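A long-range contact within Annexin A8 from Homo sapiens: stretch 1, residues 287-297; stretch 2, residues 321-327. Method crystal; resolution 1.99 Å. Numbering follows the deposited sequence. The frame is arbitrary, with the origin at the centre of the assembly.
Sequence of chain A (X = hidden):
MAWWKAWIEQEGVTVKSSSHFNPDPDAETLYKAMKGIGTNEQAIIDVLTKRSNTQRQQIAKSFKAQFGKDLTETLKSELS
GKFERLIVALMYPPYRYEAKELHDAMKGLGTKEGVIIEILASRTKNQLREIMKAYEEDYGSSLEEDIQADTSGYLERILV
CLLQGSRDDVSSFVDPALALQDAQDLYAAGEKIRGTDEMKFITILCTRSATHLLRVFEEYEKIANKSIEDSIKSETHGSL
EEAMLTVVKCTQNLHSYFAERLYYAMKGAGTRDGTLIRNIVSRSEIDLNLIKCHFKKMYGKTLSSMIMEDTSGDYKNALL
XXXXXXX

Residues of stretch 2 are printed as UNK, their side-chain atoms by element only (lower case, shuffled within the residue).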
ATOM      1  N   ASP A 287      -6.881   1.920  -8.906  1.00 16.65           N
ATOM      2  CA  ASP A 287      -6.252   2.905  -9.784  1.00 17.35           C
ATOM      3  C   ASP A 287      -4.999   2.416 -10.500  1.00 17.14           C
ATOM      4  O   ASP A 287      -4.141   3.220 -10.878  1.00 16.91           O
ATOM      5  CB  ASP A 287      -5.941   4.181  -8.991  1.00 17.13           C
ATOM      6  CG  ASP A 287      -4.964   3.948  -7.864  1.00 18.54           C
ATOM      7  OD1 ASP A 287      -4.671   2.777  -7.509  1.00 16.81           O
ATOM      8  OD2 ASP A 287      -4.438   4.902  -7.260  1.00 20.21           O
ATOM      9  N   LEU A 288      -4.918   1.117 -10.753  1.00 17.10           N
ATOM     10  CA  LEU A 288      -3.749   0.576 -11.424  1.00 17.97           C
ATOM     11  C   LEU A 288      -3.615   1.175 -12.833  1.00 18.04           C
ATOM     12  O   LEU A 288      -2.507   1.418 -13.297  1.00 17.21           O
ATOM     13  CB  LEU A 288      -3.789  -0.963 -11.447  1.00 18.50           C
ATOM     14  CG  LEU A 288      -2.521  -1.670 -11.939  1.00 18.88           C
ATOM     15  CD1 LEU A 288      -1.342  -1.414 -11.052  1.00 21.07           C
ATOM     16  CD2 LEU A 288      -2.778  -3.161 -12.051  1.00 21.36           C
ATOM     17  N   ASN A 289      -4.735   1.451 -13.494  1.00 18.47           N
ATOM     18  CA  ASN A 289      -4.698   2.137 -14.806  1.00 19.37           C
ATOM     19  C   ASN A 289      -4.002   3.530 -14.747  1.00 18.69           C
ATOM     20  O   ASN A 289      -3.181   3.864 -15.601  1.00 18.41           O
ATOM     21  CB  ASN A 289      -6.114   2.247 -15.388  1.00 20.57           C
ATOM     22  CG  ASN A 289      -7.064   3.095 -14.508  1.00 24.67           C
ATOM     23  OD1 ASN A 289      -7.075   2.983 -13.275  1.00 27.09           O
ATOM     24  ND2 ASN A 289      -7.858   3.952 -15.155  1.00 31.21           N
ATOM     25  N   LEU A 290      -4.304   4.312 -13.713  1.00 17.51           N
ATOM     26  CA  LEU A 290      -3.680   5.617 -13.516  1.00 17.92           C
ATOM     27  C   LEU A 290      -2.214   5.493 -13.082  1.00 17.14           C
ATOM     28  O   LEU A 290      -1.385   6.292 -13.469  1.00 17.11           O
ATOM     29  CB  LEU A 290      -4.478   6.451 -12.500  1.00 18.09           C
ATOM     30  CG  LEU A 290      -5.891   6.870 -12.924  1.00 21.27           C
ATOM     31  CD1 LEU A 290      -6.687   7.366 -11.737  1.00 23.41           C
ATOM     32  CD2 LEU A 290      -5.868   7.974 -14.001  1.00 23.89           C
ATOM     33  N   ILE A 291      -1.900   4.472 -12.295  1.00 16.42           N
ATOM     34  CA  ILE A 291      -0.542   4.194 -11.892  1.00 16.26           C
ATOM     35  C   ILE A 291       0.308   3.903 -13.148  1.00 16.74           C
ATOM     36  O   ILE A 291       1.410   4.429 -13.291  1.00 16.94           O
ATOM     37  CB  ILE A 291      -0.504   3.024 -10.877  1.00 15.84           C
ATOM     38  CG1 ILE A 291      -1.149   3.463  -9.545  1.00 16.21           C
ATOM     39  CG2 ILE A 291       0.943   2.574 -10.636  1.00 16.87           C
ATOM     40  CD1 ILE A 291      -1.407   2.329  -8.532  1.00 15.68           C
ATOM     41  N   LYS A 292      -0.231   3.112 -14.068  1.00 16.86           N
ATOM     42  CA  LYS A 292       0.478   2.759 -15.298  1.00 17.23           C
ATOM     43  C   LYS A 292       0.778   4.006 -16.119  1.00 17.72           C
ATOM     44  O   LYS A 292       1.875   4.162 -16.629  1.00 17.25           O
ATOM     45  CB  LYS A 292      -0.340   1.770 -16.121  1.00 17.18           C
ATOM     46  CG  LYS A 292      -0.245   0.321 -15.601  1.00 17.84           C
ATOM     47  CD  LYS A 292      -1.458  -0.522 -16.032  1.00 19.35           C
ATOM     48  CE  LYS A 292      -1.397  -0.878 -17.497  1.00 18.53           C
ATOM     49  NZ  LYS A 292      -2.573  -1.674 -17.938  1.00 17.96           N
ATOM     50  N   CYS A 293      -0.207   4.892 -16.224  1.00 18.45           N
ATOM     51  CA  CYS A 293      -0.059   6.137 -16.960  1.00 19.34           C
ATOM     52  C   CYS A 293       1.004   7.053 -16.344  1.00 19.13           C
ATOM     53  O   CYS A 293       1.873   7.609 -17.053  1.00 17.64           O
ATOM     54  CB  CYS A 293      -1.400   6.844 -17.018  1.00 19.58           C
ATOM     55  SG  CYS A 293      -1.348   8.398 -17.908  1.00 25.78           S
ATOM     56  N   HIS A 294       0.934   7.200 -15.022  1.00 18.94           N
ATOM     57  CA  HIS A 294       1.878   8.024 -14.275  1.00 19.41           C
ATOM     58  C   HIS A 294       3.294   7.469 -14.350  1.00 19.33           C
ATOM     59  O   HIS A 294       4.249   8.234 -14.471  1.00 19.55           O
ATOM     60  CB  HIS A 294       1.442   8.189 -12.811  1.00 19.80           C
ATOM     61  CG  HIS A 294       0.457   9.297 -12.606  1.00 21.76           C
ATOM     62  ND1 HIS A 294      -0.905   9.111 -12.704  1.00 23.92           N
ATOM     63  CD2 HIS A 294       0.638  10.616 -12.351  1.00 22.76           C
ATOM     64  CE1 HIS A 294      -1.523  10.259 -12.493  1.00 23.92           C
ATOM     65  NE2 HIS A 294      -0.610  11.188 -12.278  1.00 25.12           N
ATOM     66  N   PHE A 295       3.432   6.148 -14.291  1.00 19.01           N
ATOM     67  CA  PHE A 295       4.739   5.502 -14.398  1.00 18.95           C
ATOM     68  C   PHE A 295       5.434   5.873 -15.716  1.00 19.82           C
ATOM     69  O   PHE A 295       6.618   6.203 -15.735  1.00 19.04           O
ATOM     70  CB  PHE A 295       4.582   3.984 -14.331  1.00 19.02           C
ATOM     71  CG  PHE A 295       5.836   3.262 -14.004  1.00 17.52           C
ATOM     72  CD1 PHE A 295       6.117   2.904 -12.698  1.00 17.97           C
ATOM     73  CD2 PHE A 295       6.748   2.935 -15.002  1.00 16.43           C
ATOM     74  CE1 PHE A 295       7.273   2.234 -12.390  1.00 17.60           C
ATOM     75  CE2 PHE A 295       7.903   2.276 -14.701  1.00 17.15           C
ATOM     76  CZ  PHE A 295       8.168   1.919 -13.385  1.00 18.48           C
ATOM     77  N   LYS A 296       4.676   5.777 -16.805  1.00 20.96           N
ATOM     78  CA  LYS A 296       5.138   6.124 -18.153  1.00 22.42           C
ATOM     79  C   LYS A 296       5.568   7.575 -18.245  1.00 22.46           C
ATOM     80  O   LYS A 296       6.622   7.877 -18.806  1.00 22.49           O
ATOM     81  CB  LYS A 296       4.019   5.904 -19.180  1.00 22.79           C
ATOM     82  CG  LYS A 296       4.211   4.720 -20.064  1.00 25.32           C
ATOM     83  CD  LYS A 296       3.149   4.692 -21.163  1.00 26.63           C
ATOM     84  CE  LYS A 296       3.783   4.817 -22.526  1.00 26.68           C
ATOM     85  NZ  LYS A 296       2.866   4.340 -23.565  1.00 25.71           N
ATOM     86  N   LYS A 297       4.737   8.463 -17.714  1.00 22.97           N
ATOM     87  CA  LYS A 297       5.002   9.899 -17.771  1.00 24.08           C
ATOM     88  C   LYS A 297       6.255  10.259 -16.994  1.00 24.01           C
ATOM     89  O   LYS A 297       7.064  11.054 -17.465  1.00 24.31           O
ATOM     90  CB  LYS A 297       3.829  10.714 -17.221  1.00 24.93           C
ATOM     91  CG  LYS A 297       2.586  10.756 -18.113  1.00 27.96           C
ATOM     92  CD  LYS A 297       1.918  12.158 -18.073  1.00 31.98           C
ATOM     93  CE  LYS A 297       0.785  12.317 -19.098  0.90 33.70           C
ATOM     94  NZ  LYS A 297       0.345  11.038 -19.733  0.70 34.25           N
ATOM     95  N   UNK A 321      -0.127 -10.563 -16.237  1.00 18.30           N
ATOM     96  CA  UNK A 321      -1.548 -10.844 -16.458  1.00 18.58           C
ATOM     97  C   UNK A 321      -2.411  -9.863 -15.660  1.00 18.94           C
ATOM     98  O   UNK A 321      -3.404  -9.346 -16.167  1.00 17.63           O
ATOM     99  o   UNK A 321      -3.202 -12.634 -16.400  1.00 20.27           O
ATOM    100  c   UNK A 321      -1.865 -12.292 -16.094  1.00 19.03           C
ATOM    101  N   UNK A 322      -1.991  -9.573 -14.426  1.00 19.30           N
ATOM    102  CA  UNK A 322      -2.683  -8.623 -13.553  1.00 19.71           C
ATOM    103  C   UNK A 322      -2.600  -7.199 -14.068  1.00 19.73           C
ATOM    104  O   UNK A 322      -3.586  -6.479 -14.077  1.00 20.20           O
ATOM    105  c   UNK A 322      -2.595  -9.630 -11.151  1.00 21.18           C
ATOM    106  c   UNK A 322      -2.052  -8.639 -12.158  1.00 19.90           C
ATOM    107  c   UNK A 322      -4.046  -9.309 -10.792  1.00 22.54           C
ATOM    108  c   UNK A 322      -1.702  -9.585  -9.923  1.00 21.39           C
ATOM    109  N   UNK A 323      -1.408  -6.796 -14.492  1.00 19.69           N
ATOM    110  CA  UNK A 323      -1.171  -5.445 -14.988  1.00 19.46           C
ATOM    111  C   UNK A 323      -1.962  -5.200 -16.275  1.00 19.66           C
ATOM    112  O   UNK A 323      -2.465  -4.108 -16.495  1.00 19.10           O
ATOM    113  c   UNK A 323       0.343  -5.193 -15.206  1.00 19.36           C
ATOM    114  c   UNK A 323       1.089  -5.236 -13.867  1.00 19.44           C
ATOM    115  c   UNK A 323       0.591  -3.855 -15.889  1.00 19.71           C
ATOM    116  N   UNK A 324      -2.064  -6.222 -17.116  1.00 20.39           N
ATOM    117  CA  UNK A 324      -2.779  -6.129 -18.377  1.00 21.03           C
ATOM    118  C   UNK A 324      -2.012  -5.373 -19.451  1.00 21.31           C
ATOM    119  O   UNK A 324      -0.822  -5.080 -19.307  1.00 21.16           O
ATOM    120  N   UNK A 325      -2.703  -5.052 -20.537  1.00 21.78           N
ATOM    121  CA  UNK A 325      -2.066  -4.372 -21.661  1.00 22.51           C
ATOM    122  C   UNK A 325      -1.380  -3.073 -21.208  1.00 22.03           C
ATOM    123  O   UNK A 325      -1.953  -2.272 -20.490  1.00 21.70           O
ATOM    124  o   UNK A 325      -2.376  -3.607 -23.933  1.00 24.80           O
ATOM    125  c   UNK A 325      -3.071  -4.090 -22.787  1.00 23.16           C
ATOM    126  N   UNK A 326      -0.137  -2.889 -21.640  1.00 21.99           N
ATOM    127  CA  UNK A 326       0.679  -1.778 -21.191  1.00 22.11           C
ATOM    128  C   UNK A 326       1.537  -1.238 -22.347  1.00 22.97           C
ATOM    129  O   UNK A 326       2.769  -1.336 -22.305  1.00 23.04           O
ATOM    130  o   UNK A 326       1.792   0.023 -19.265  1.00 19.38           O
ATOM    131  c   UNK A 326       1.550  -2.284 -20.037  1.00 21.92           C
ATOM    132  o   UNK A 326       2.942  -1.510 -18.314  1.00 18.92           O
ATOM    133  c   UNK A 326       2.109  -1.179 -19.176  1.00 20.02           C
ATOM    134  N   UNK A 327       0.898  -0.682 -23.383  1.00 23.68           N
ATOM    135  CA  UNK A 327       1.640  -0.181 -24.541  1.00 24.22           C
ATOM    136  C   UNK A 327       2.462   1.059 -24.213  1.00 24.54           C
ATOM    137  O   UNK A 327       2.007   1.902 -23.424  1.00 24.48           O
ATOM    138  OXT UNK A 327       3.560   1.160 -24.762  1.00 25.16           O
ATOM    139  c   UNK A 327       0.538   0.168 -25.561  1.00 24.48           C
ATOM    140  c   UNK A 327      -0.712  -0.337 -25.005  1.00 24.75           C
ATOM    141  c   UNK A 327      -0.548  -0.454 -23.525  1.00 23.65           C
TER
HETATM  142  O   HOH W   1       3.137   1.696 -17.613  1.00 18.60           O

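Position 321 carries one carbon and then one oxygen. The side chain does not reach stretch 1 and is hydrogen-bonded elsewhere in the structure. A single carbon ending in a hydroxyl is serine: S321.

Position 322 has four side-chain carbons, forked at the second. CA-to-CB points sideways, and the side chain makes no close contact with stretch 1. The backbone does: its O is 4.0 Å from CD2 of L288. Four carbons with the fork beyond CB make leucine: L322.

Position 323 has three carbons, one carrying the other two. One branch carbon packs 3.9 Å from CD of K292, and CA lies 4.1 Å from CD2 of L288. Branching at CB with no further atoms gives valine: V323. The branch that meets the lysine is CG1.

Position 324 has no side-chain atoms. It is the first residue to leave the helix, and its phi is positive, 76°. Positive phi favours glycine, and the absent CB settles it: G324.

Position 325 again shows one carbon and one oxygen. CA-to-CB points away from stretch 1, so the contact falls to the backbone. Its O accepts a hydrogen bond from NZ of K292 at 2.7 Å. The atoms spell serine: S325.

Position 326 has two carbons, the second carrying two oxygens. CB points sideways, but the end of the side chain comes nearer stretch 1. One oxygen lies 3.8 Å from CE of K292. The residue is aspartate: D326. Water 1 donates hydrogen bonds to OD2 of D326 at 2.7 Å and to O of K292 at 2.9 Å, bridging the stretches.

Position 327 has three carbons closing a ring onto the backbone N. It also has OXT, so the chain ends here. CA-to-CB points away from stretch 1; the contact is through the terminal carboxylate, to NZ of K296. Such a ring is proline: P327.

The contact rests on helix residues spaced four apart: L288, K292 and K296. All three point CA-to-CB toward stretch 2. L288 packs against the end of the other helix. K292 lays its aliphatic part on V323 and places NZ where two backbone carbonyls converge. NZ donates to O of V323 at 2.8 Å as well as to O of S325, so one lysine ties the helix end to the tail that follows. K296 holds the terminus. Its NZ donates to O of P327 at 2.6 Å and forms a salt bridge with OXT of P327 at 3.5 Å.

Stretch 2 (321-327) SLVGSDP
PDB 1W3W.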